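Side-chain contact in nisin leader peptide-processing serine protease NisP (Lactococcus lactis subsp. lactis, PDB 4MZD), which probably acts as a subtilisin-like serine endopeptidase that removes the leader peptide from the precursor of the lantibiotic nisin: residues Thr315-Phe318 against Lys319-Gly322. Residues are numbered along the deposited sequence; the frame is centred on the assembly and turned at random.
Sequences TANF and KKYG
N317 lies alongside both K320 and Y321 on one side of the helical turn, its amide pointing the same way as their side chains. CB lies 3.9 Å from CD2 of Y321. With CG of N317 anti to its own carbonyl carbon (chi1 -61°), the side chain is directed along the tyrosine rather than across it. The amide and ring planes are 12° apart, close to parallel. CG comes within 4.1 Å of CE2 of Y321, and OD1 divides its contacts between that CE2 and the methylene CE of K320, each 3.6 Å from the oxygen. Two waters donate to N317 OD1: water 1, with its oxygen 2.7 Å from that atom, also accepts from K320 NZ, whereas the link from water 2 to the same ammonium is weak. At the tip, ND2 turns to D335 OD2 for its hydrogen bond, joining this turn to helix 332-335.

The framework is the N-terminal turns of helix 316-328, in the subtilisin-like protease domain, at the chain surface. Its four i-to-i+4 backbone bonds run from T315 O to G322 N and include Y321 N to N317 O at 2.9 Å, with an N-H...O angle of 153°. T315 occupies the N-cap position but makes no side-chain capping bond; its OG1 pairs with D299 OD2 instead, and its side chain is about 11 Å from that of S353, the predicted nucleophile.

K319 sends its aliphatic chain back past T315, with CG 3.2 Å from T315 O and CE 3.5 Å from T315 OG1. The tyrosine ring carries CB of K320 over the centre of one face, 3.8 Å above the plane, and stacks with Y331.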
# COMPACT_ATOMS: atom_id res chain seq x y z
N THR A 315 8.29 -4.25 14.45
CA THR A 315 9.47 -3.56 14.99
C THR A 315 9.62 -3.77 16.49
O THR A 315 10.46 -3.14 17.13
CB THR A 315 9.50 -2.05 14.64
OG1 THR A 315 8.23 -1.45 14.92
CG2 THR A 315 9.81 -1.84 13.17
N ALA A 316 8.84 -4.68 17.07
CA ALA A 316 8.86 -4.85 18.52
C ALA A 316 10.23 -5.30 19.03
O ALA A 316 10.71 -4.80 20.05
CB ALA A 316 7.78 -5.82 18.95
N ASN A 317 10.85 -6.24 18.34
CA ASN A 317 12.16 -6.72 18.77
C ASN A 317 13.27 -5.76 18.42
O ASN A 317 14.21 -5.57 19.19
CB ASN A 317 12.43 -8.12 18.24
CG ASN A 317 11.41 -9.11 18.73
OD1 ASN A 317 11.14 -9.18 19.93
ND2 ASN A 317 10.81 -9.86 17.82
N PHE A 318 13.17 -5.11 17.26
CA PHE A 318 14.11 -4.05 16.94
C PHE A 318 14.15 -3.03 18.08
O PHE A 318 15.22 -2.60 18.51
CB PHE A 318 13.74 -3.36 15.63
CG PHE A 318 14.76 -2.36 15.18
CD1 PHE A 318 15.77 -2.73 14.31
CD2 PHE A 318 14.74 -1.06 15.66
CE1 PHE A 318 16.72 -1.82 13.90
CE2 PHE A 318 15.69 -0.15 15.26
CZ PHE A 318 16.68 -0.53 14.38
N LYS A 319 12.98 -2.62 18.55
CA LYS A 319 12.90 -1.61 19.60
C LYS A 319 13.42 -2.09 20.95
O LYS A 319 14.04 -1.32 21.68
CB LYS A 319 11.46 -1.13 19.74
CG LYS A 319 11.00 -0.29 18.59
CD LYS A 319 9.53 0.03 18.73
CE LYS A 319 9.04 0.78 17.53
NZ LYS A 319 9.93 1.93 17.22
N LYS A 320 13.16 -3.34 21.29
CA LYS A 320 13.65 -3.87 22.56
C LYS A 320 15.16 -4.06 22.57
O LYS A 320 15.81 -3.77 23.57
CB LYS A 320 13.00 -5.22 22.88
CG LYS A 320 11.59 -5.12 23.39
CD LYS A 320 11.17 -6.40 24.07
CE LYS A 320 11.01 -7.54 23.09
NZ LYS A 320 10.42 -8.74 23.74
N TYR A 321 15.71 -4.58 21.48
CA TYR A 321 17.08 -5.08 21.51
C TYR A 321 18.10 -4.19 20.83
O TYR A 321 19.29 -4.33 21.08
CB TYR A 321 17.13 -6.49 20.92
CG TYR A 321 16.17 -7.43 21.61
CD1 TYR A 321 16.17 -7.55 23.00
CD2 TYR A 321 15.22 -8.15 20.90
CE1 TYR A 321 15.29 -8.39 23.64
CE2 TYR A 321 14.33 -8.98 21.54
CZ TYR A 321 14.36 -9.09 22.91
OH TYR A 321 13.48 -9.92 23.55
N GLY A 322 17.64 -3.28 19.99
CA GLY A 322 18.54 -2.43 19.25
C GLY A 322 19.05 -3.10 17.99
O GLY A 322 19.00 -4.33 17.84
O HOH W 1 10.96 -11.00 21.92
O HOH W 2 8.49 -9.42 20.92